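Local coordinates for protein cpftsy (Physcomitrella patens, PDB 4AK9) that probably serves as the GTP-binding receptor of the chloroplast signal recognition particle, helping to deliver proteins to the thylakoid membrane, at residues 115-121 and 199-205; 137-141 and 169-173. All coordinates share one frame; numbering follows the deposited sequence.

Contact 1: 115-121 and 199-205; sequences RPAVLMI and DFDVVLC
Leu119 and Leu204 sit side by side across two parallel strands, 117-121 and 202-205, neighbours in the sheet of the SRP-type GTPase domain; strand 117-123 leads into what is probably the P-loop. The strand end is buried and close-packed. Leu119 CD2 lies 3.6 Å from Leu204 CD1 on the face covered by helix 126-142, and on the other face Cys205 SG meets Val118 CG1 at 3.9 Å. The backbones are laced from Ala117 to Ile121: Leu119 N reaches Val203 O almost straight (2.8 Å, 179° at the hydrogen), and Cys205 N returns to Leu119 O.

The solvent end, before the strands, is held by charge instead. Arg115, bent at chi2 (103°) and chi3, swings its guanidinium between two aspartates: OD1 of Asp201 lies over one face, 2.9 Å from NH1, while Asp199 approaches the opposite face, its OD2 2.9 Å from NH2 but well out of plane, a purely ionic pairing. NH2 also makes a weak bond to Asp199 O. Asp201 OD2 is taken by the backbone N of Lys146, and replacing this aspartate by an alanine would probably deprive that N-H of the carboxylate and leave one guanidinium face without its counter-charge. At the guanidinium edge a water accepts from Arg115 NE at 3.0 Å and donates to Phe200 O at 2.7 Å.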
ATOM      1  N   ARG A 115      27.623  19.488 -23.943  1.00 48.51           N
ATOM      2  CA  ARG A 115      28.147  19.002 -22.687  1.00 41.38           C
ATOM      3  C   ARG A 115      28.656  20.197 -21.889  1.00 39.33           C
ATOM      4  O   ARG A 115      29.079  21.194 -22.470  1.00 46.56           O
ATOM      5  CB  ARG A 115      29.256  17.977 -22.942  1.00 43.92           C
ATOM      6  CG  ARG A 115      29.785  17.956 -24.373  1.00 56.18           C
ATOM      7  CD  ARG A 115      31.147  18.659 -24.481  1.00 59.97           C
ATOM      8  NE  ARG A 115      32.069  18.217 -23.433  1.00 60.60           N
ATOM      9  CZ  ARG A 115      32.694  17.041 -23.439  1.00 59.79           C
ATOM     10  NH1 ARG A 115      32.496  16.195 -24.444  1.00 64.75           N
ATOM     11  NH2 ARG A 115      33.514  16.707 -22.445  1.00 58.61           N
ATOM     12  N   PRO A 116      28.619  20.107 -20.554  1.00 33.24           N
ATOM     13  CA  PRO A 116      28.196  18.936 -19.777  1.00 33.17           C
ATOM     14  C   PRO A 116      26.675  18.821 -19.667  1.00 32.05           C
ATOM     15  O   PRO A 116      25.981  19.846 -19.660  1.00 31.25           O
ATOM     16  CB  PRO A 116      28.775  19.219 -18.398  1.00 31.36           C
ATOM     17  CG  PRO A 116      28.771  20.708 -18.293  1.00 30.82           C
ATOM     18  CD  PRO A 116      28.963  21.248 -19.685  1.00 36.42           C
ATOM     19  N   ALA A 117      26.171  17.590 -19.604  1.00 28.38           N
ATOM     20  CA  ALA A 117      24.805  17.375 -19.128  1.00 31.40           C
ATOM     21  C   ALA A 117      24.819  17.461 -17.602  1.00 26.50           C
ATOM     22  O   ALA A 117      25.841  17.166 -16.947  1.00 27.30           O
ATOM     23  CB  ALA A 117      24.268  16.023 -19.581  1.00 28.89           C
ATOM     24  N   VAL A 118      23.692  17.867 -17.021  1.00 23.43           N
ATOM     25  CA  VAL A 118      23.605  18.001 -15.577  1.00 18.12           C
ATOM     26  C   VAL A 118      22.354  17.263 -15.072  1.00 24.45           C
ATOM     27  O   VAL A 118      21.235  17.532 -15.519  1.00 22.26           O
ATOM     28  CB  VAL A 118      23.556  19.463 -15.122  1.00 22.53           C
ATOM     29  CG1 VAL A 118      23.375  19.559 -13.600  1.00 23.24           C
ATOM     30  CG2 VAL A 118      24.860  20.199 -15.538  1.00 22.34           C
ATOM     31  N   LEU A 119      22.563  16.312 -14.161  1.00 20.05           N
ATOM     32  CA  LEU A 119      21.447  15.519 -13.616  1.00 21.46           C
ATOM     33  C   LEU A 119      21.335  15.855 -12.134  1.00 18.12           C
ATOM     34  O   LEU A 119      22.310  15.698 -11.373  1.00 23.83           O
ATOM     35  CB  LEU A 119      21.750  14.021 -13.782  1.00 21.48           C
ATOM     36  CG  LEU A 119      21.388  13.231 -15.037  1.00 32.81           C
ATOM     37  CD1 LEU A 119      21.620  14.011 -16.287  1.00 32.05           C
ATOM     38  CD2 LEU A 119      22.164  11.932 -15.084  1.00 34.36           C
ATOM     39  N   MET A 120      20.172  16.336 -11.696  1.00 19.68           N
ATOM     40  CA  MET A 120      19.951  16.545 -10.276  1.00 15.98           C
ATOM     41  C   MET A 120      19.192  15.352  -9.690  1.00 21.07           C
ATOM     42  O   MET A 120      18.212  14.892 -10.265  1.00 18.53           O
ATOM     43  CB  MET A 120      19.182  17.840 -10.007  1.00 20.53           C
ATOM     44  CG  MET A 120      19.986  19.091 -10.307  1.00 25.39           C
ATOM     45  SD  MET A 120      18.913  20.550 -10.177  1.00 27.71           S
ATOM     46  CE  MET A 120      18.727  20.775  -8.414  1.00 24.16           C
ATOM     47  N   ILE A 121      19.688  14.823  -8.582  1.00 17.94           N
ATOM     48  CA  ILE A 121      19.057  13.677  -7.930  1.00 21.07           C
ATOM     49  C   ILE A 121      18.339  14.233  -6.706  1.00 16.63           C
ATOM     50  O   ILE A 121      18.945  14.918  -5.848  1.00 23.45           O
ATOM     51  CB  ILE A 121      20.102  12.638  -7.478  1.00 24.90           C
ATOM     52  CG1 ILE A 121      20.935  12.109  -8.649  1.00 30.99           C
ATOM     53  CG2 ILE A 121      19.473  11.529  -6.590  1.00 25.65           C
ATOM     54  CD1 ILE A 121      20.227  11.843  -9.951  1.00 25.70           C
ATOM     55  N   ASP A 199      35.699  20.336 -19.256  1.00 39.23           N
ATOM     56  CA  ASP A 199      35.312  19.412 -20.318  1.00 41.10           C
ATOM     57  C   ASP A 199      34.779  18.065 -19.783  1.00 41.98           C
ATOM     58  O   ASP A 199      35.024  17.014 -20.384  1.00 42.15           O
ATOM     59  CB  ASP A 199      36.519  19.187 -21.256  1.00 50.91           C
ATOM     60  CG  ASP A 199      36.114  18.775 -22.664  1.00 58.68           C
ATOM     61  OD1 ASP A 199      35.699  19.660 -23.454  1.00 64.91           O
ATOM     62  OD2 ASP A 199      36.234  17.566 -22.981  1.00 65.08           O
ATOM     63  N   PHE A 200      34.050  18.102 -18.663  1.00 41.07           N
ATOM     64  CA  PHE A 200      33.360  16.914 -18.127  1.00 37.34           C
ATOM     65  C   PHE A 200      32.111  16.633 -18.956  1.00 29.86           C
ATOM     66  O   PHE A 200      31.509  17.563 -19.492  1.00 33.54           O
ATOM     67  CB  PHE A 200      32.951  17.155 -16.676  1.00 29.87           C
ATOM     68  CG  PHE A 200      34.066  16.949 -15.675  1.00 35.64           C
ATOM     69  CD1 PHE A 200      34.908  18.001 -15.314  1.00 42.05           C
ATOM     70  CD2 PHE A 200      34.264  15.704 -15.083  1.00 34.46           C
ATOM     71  CE1 PHE A 200      35.934  17.816 -14.383  1.00 37.35           C
ATOM     72  CE2 PHE A 200      35.286  15.507 -14.156  1.00 35.30           C
ATOM     73  CZ  PHE A 200      36.121  16.563 -13.802  1.00 45.43           C
ATOM     74  N   ASP A 201      31.691  15.375 -19.050  1.00 29.16           N
ATOM     75  CA  ASP A 201      30.530  15.056 -19.883  1.00 31.12           C
ATOM     76  C   ASP A 201      29.218  15.144 -19.112  1.00 34.45           C
ATOM     77  O   ASP A 201      28.179  15.473 -19.688  1.00 31.45           O
ATOM     78  CB  ASP A 201      30.654  13.667 -20.484  1.00 31.97           C
ATOM     79  CG  ASP A 201      31.869  13.534 -21.395  1.00 48.65           C
ATOM     80  OD1 ASP A 201      31.885  14.180 -22.471  1.00 43.90           O
ATOM     81  OD2 ASP A 201      32.800  12.776 -21.039  1.00 45.34           O
ATOM     82  N   VAL A 202      29.265  14.820 -17.822  1.00 25.83           N
ATOM     83  CA  VAL A 202      28.031  14.704 -17.027  1.00 28.78           C
ATOM     84  C   VAL A 202      28.346  15.148 -15.617  1.00 25.85           C
ATOM     85  O   VAL A 202      29.417  14.817 -15.097  1.00 29.07           O
ATOM     86  CB  VAL A 202      27.543  13.240 -16.939  1.00 29.98           C
ATOM     87  CG1 VAL A 202      26.359  13.145 -16.006  1.00 37.32           C
ATOM     88  CG2 VAL A 202      27.133  12.705 -18.313  1.00 36.51           C
ATOM     89  N   VAL A 203      27.446  15.925 -15.017  1.00 21.77           N
ATOM     90  CA  VAL A 203      27.559  16.285 -13.617  1.00 20.57           C
ATOM     91  C   VAL A 203      26.378  15.637 -12.889  1.00 29.22           C
ATOM     92  O   VAL A 203      25.230  15.808 -13.299  1.00 26.46           O
ATOM     93  CB  VAL A 203      27.440  17.787 -13.396  1.00 26.59           C
ATOM     94  CG1 VAL A 203      27.529  18.125 -11.910  1.00 21.54           C
ATOM     95  CG2 VAL A 203      28.508  18.536 -14.199  1.00 25.32           C
ATOM     96  N   LEU A 204      26.672  14.896 -11.828  1.00 23.12           N
ATOM     97  CA  LEU A 204      25.644  14.217 -11.024  1.00 23.45           C
ATOM     98  C   LEU A 204      25.514  14.943  -9.695  1.00 20.75           C
ATOM     99  O   LEU A 204      26.414  14.902  -8.864  1.00 24.99           O
ATOM    100  CB  LEU A 204      26.034  12.747 -10.790  1.00 23.35           C
ATOM    101  CG  LEU A 204      25.530  11.611 -11.685  1.00 31.61           C
ATOM    102  CD1 LEU A 204      25.070  12.099 -13.024  1.00 33.58           C
ATOM    103  CD2 LEU A 204      26.522  10.428 -11.836  1.00 29.04           C
ATOM    104  N   CYS A 205      24.390  15.620  -9.477  1.00 21.21           N
ATOM    105  CA  CYS A 205      24.203  16.478  -8.274  1.00 19.01           C
ATOM    106  C   CYS A 205      23.371  15.830  -7.185  1.00 29.61           C
ATOM    107  O   CYS A 205      22.247  15.394  -7.438  1.00 26.77           O
ATOM    108  CB  CYS A 205      23.484  17.787  -8.659  1.00 23.92           C
ATOM    109  SG  CYS A 205      24.321  18.759  -9.932  1.00 29.58           S
TER
HETATM  110  O   HOH W   1      32.227  19.745 -20.900  1.00 44.32           O

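Contact 2: 137-141 and 169-173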
ATOM      1  N   ALA A 137      26.763   6.769 -11.606  1.00 22.02           N
ATOM      2  CA  ALA A 137      28.142   7.092 -11.982  1.00 26.25           C
ATOM      3  C   ALA A 137      28.847   5.896 -12.597  1.00 27.91           C
ATOM      4  O   ALA A 137      29.542   6.023 -13.608  1.00 28.28           O
ATOM      5  CB  ALA A 137      28.899   7.548 -10.786  1.00 23.09           C
ATOM      6  N   ASN A 138      28.644   4.733 -11.984  1.00 27.84           N
ATOM      7  CA  ASN A 138      29.276   3.510 -12.431  1.00 27.64           C
ATOM      8  C   ASN A 138      28.821   3.144 -13.840  1.00 33.08           C
ATOM      9  O   ASN A 138      29.608   2.660 -14.661  1.00 28.70           O
ATOM     10  CB  ASN A 138      28.971   2.382 -11.443  1.00 31.46           C
ATOM     11  CG  ASN A 138      29.386   1.015 -11.966  1.00 38.99           C
ATOM     12  OD1 ASN A 138      30.564   0.660 -11.938  1.00 34.72           O
ATOM     13  ND2 ASN A 138      28.409   0.239 -12.450  1.00 39.06           N
ATOM     14  N   ARG A 139      27.544   3.384 -14.137  1.00 27.34           N
ATOM     15  CA  ARG A 139      27.054   3.185 -15.506  1.00 30.79           C
ATOM     16  C   ARG A 139      27.721   4.109 -16.519  1.00 29.83           C
ATOM     17  O   ARG A 139      28.060   3.685 -17.625  1.00 29.62           O
ATOM     18  CB  ARG A 139      25.524   3.359 -15.590  1.00 31.14           C
ATOM     19  CG  ARG A 139      24.762   2.238 -14.943  1.00 29.86           C
ATOM     20  CD  ARG A 139      23.252   2.394 -15.166  1.00 29.53           C
ATOM     21  NE  ARG A 139      22.896   2.243 -16.571  1.00 28.94           N
ATOM     22  CZ  ARG A 139      22.747   1.075 -17.192  1.00 28.12           C
ATOM     23  NH1 ARG A 139      22.922  -0.072 -16.542  1.00 31.82           N
ATOM     24  NH2 ARG A 139      22.405   1.064 -18.474  1.00 36.71           N
ATOM     25  N   PHE A 140      27.882   5.378 -16.166  1.00 30.54           N
ATOM     26  CA  PHE A 140      28.518   6.320 -17.078  1.00 26.30           C
ATOM     27  C   PHE A 140      29.984   5.978 -17.311  1.00 31.63           C
ATOM     28  O   PHE A 140      30.476   6.032 -18.447  1.00 31.80           O
ATOM     29  CB  PHE A 140      28.395   7.743 -16.542  1.00 28.40           C
ATOM     30  CG  PHE A 140      27.021   8.329 -16.697  1.00 26.22           C
ATOM     31  CD1 PHE A 140      26.494   8.542 -17.961  1.00 33.85           C
ATOM     32  CD2 PHE A 140      26.280   8.693 -15.591  1.00 29.78           C
ATOM     33  CE1 PHE A 140      25.221   9.084 -18.109  1.00 36.19           C
ATOM     34  CE2 PHE A 140      25.012   9.243 -15.727  1.00 28.43           C
ATOM     35  CZ  PHE A 140      24.483   9.441 -16.979  1.00 30.88           C
ATOM     36  N   LYS A 141      30.673   5.641 -16.230  1.00 28.85           N
ATOM     37  CA  LYS A 141      32.101   5.268 -16.289  1.00 35.92           C
ATOM     38  C   LYS A 141      32.345   4.056 -17.174  1.00 38.68           C
ATOM     39  O   LYS A 141      33.306   4.018 -17.931  1.00 40.09           O
ATOM     40  CB  LYS A 141      32.642   5.019 -14.881  1.00 34.59           C
ATOM     41  CG  LYS A 141      32.733   6.314 -14.066  1.00 42.05           C
ATOM     42  CD  LYS A 141      33.554   7.364 -14.833  1.00 50.03           C
ATOM     43  CE  LYS A 141      33.781   8.640 -14.021  1.00 47.56           C
ATOM     44  NZ  LYS A 141      34.543   9.685 -14.797  1.00 46.30           N
ATOM     45  N   ARG A 169      35.235   4.709  -5.839  1.00 26.86           N
ATOM     46  CA  ARG A 169      34.924   3.412  -6.421  1.00 23.98           C
ATOM     47  C   ARG A 169      34.680   3.504  -7.922  1.00 31.22           C
ATOM     48  O   ARG A 169      35.001   2.570  -8.689  1.00 30.71           O
ATOM     49  CB  ARG A 169      33.686   2.832  -5.726  1.00 35.47           C
ATOM     50  CG  ARG A 169      33.230   1.485  -6.242  1.00 40.09           C
ATOM     51  CD  ARG A 169      32.187   0.889  -5.293  1.00 43.79           C
ATOM     52  NE  ARG A 169      32.630   1.030  -3.907  1.00 41.95           N
ATOM     53  CZ  ARG A 169      31.888   1.502  -2.911  1.00 44.02           C
ATOM     54  NH1 ARG A 169      30.616   1.851  -3.111  1.00 48.85           N
ATOM     55  NH2 ARG A 169      32.413   1.598  -1.700  1.00 42.41           N
ATOM     56  N   THR A 170      34.119   4.633  -8.354  1.00 29.01           N
ATOM     57  CA  THR A 170      33.730   4.726  -9.751  1.00 32.04           C
ATOM     58  C   THR A 170      34.725   5.487 -10.584  1.00 33.72           C
ATOM     59  O   THR A 170      34.588   5.533 -11.809  1.00 39.27           O
ATOM     60  CB  THR A 170      32.353   5.391  -9.932  1.00 29.17           C
ATOM     61  OG1 THR A 170      32.381   6.696  -9.336  1.00 30.61           O
ATOM     62  CG2 THR A 170      31.266   4.540  -9.300  1.00 29.44           C
ATOM     63  N   GLY A 171      35.715   6.099  -9.950  1.00 31.64           N
ATOM     64  CA  GLY A 171      36.696   6.855 -10.712  1.00 33.53           C
ATOM     65  C   GLY A 171      36.141   8.187 -11.192  1.00 36.69           C
ATOM     66  O   GLY A 171      36.559   8.714 -12.221  1.00 37.44           O
ATOM     67  N   SER A 172      35.177   8.720 -10.448  1.00 33.66           N
ATOM     68  CA  SER A 172      34.590  10.026 -10.753  1.00 32.61           C
ATOM     69  C   SER A 172      35.273  11.077  -9.915  1.00 35.27           C
ATOM     70  O   SER A 172      35.749  10.780  -8.812  1.00 35.00           O
ATOM     71  CB  SER A 172      33.092  10.027 -10.412  1.00 31.43           C
ATOM     72  OG  SER A 172      32.423   8.984 -11.107  1.00 33.44           O
ATOM     73  N   GLU A 173      35.303  12.310 -10.418  1.00 32.11           N
ATOM     74  CA  GLU A 173      35.762  13.447  -9.615  1.00 35.36           C
ATOM     75  C   GLU A 173      34.603  13.955  -8.776  1.00 36.47           C
ATOM     76  O   GLU A 173      33.441  13.635  -9.066  1.00 35.10           O
ATOM     77  CB  GLU A 173      36.288  14.572 -10.520  1.00 39.70           C
ATOM     78  CG  GLU A 173      37.397  14.122 -11.478  1.00 46.36           C
ATOM     79  CD  GLU A 173      38.676  13.712 -10.748  1.00 56.57           C
ATOM     80  OE1 GLU A 173      39.186  14.529  -9.941  1.00 57.46           O
ATOM     81  OE2 GLU A 173      39.165  12.573 -10.977  1.00 57.71           O
TER
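Lys141 meets the C-terminal end of helix 158-170 with its methylenes: CG lies 3.0 Å from Thr170 O, a notably short approach for a carbon, and CE 3.2 Å from Ser172 OG. With CG anti to the carbonyl carbon (chi1 -69°) and a bend at chi2, the lysine chain runs alongside the turn and brings NZ to 3.4 Å from Gly171 O. The helix closes in a Schellman motif whose C-prime residue, Gly171, has positive phi (75°); Ser172 N bonds back to Ala167 O and Gly171 N to Gln168 O.

Thr170 turns its methyl to helix 126-142, CG2 standing 3.8 Å from Asn138 CB, while Ala137 CB fits against the hydroxyls of Thr170 and Ser172. Those hydroxyls are tied to each other, Ser172 OG donating to Thr170 OG1 at 2.9 Å, and OG1 bonds in turn to the carbonyl of Trp166 in its own helix. The amide of Asn138 is held by Asp302. Both helices pack on strand 147-150: Ala137 and Thr170 both rest on Met149, Lys141 touches Val147, and Glu173 begins edge strand 173-175 through backbone bonds to Val147 and Met149.

How the contacts relate
After the N-terminal helices, strand 117-123 passes through the probable P-loop into helix 126-142; strand 147-150, helix 158-170 and edge strand 173-175 follow, then helix 184-197 and strand 202-205. Contact 2 closes the shorter loop, where 169-173 returns to 137-141. Contact 1 closes the longer one, as 199-205 comes back beside 115-121, so the first loop lies wholly within the second and nothing crosses. The centres are about 12 Å apart, and the two contacts touch. Phe140 packs on both leucines of contact 1, Leu119 and Leu204, and Phe200 CZ meets Glu173 CG at 3.6 Å. Together they tie the central strands, one helical layer and the sheet edge.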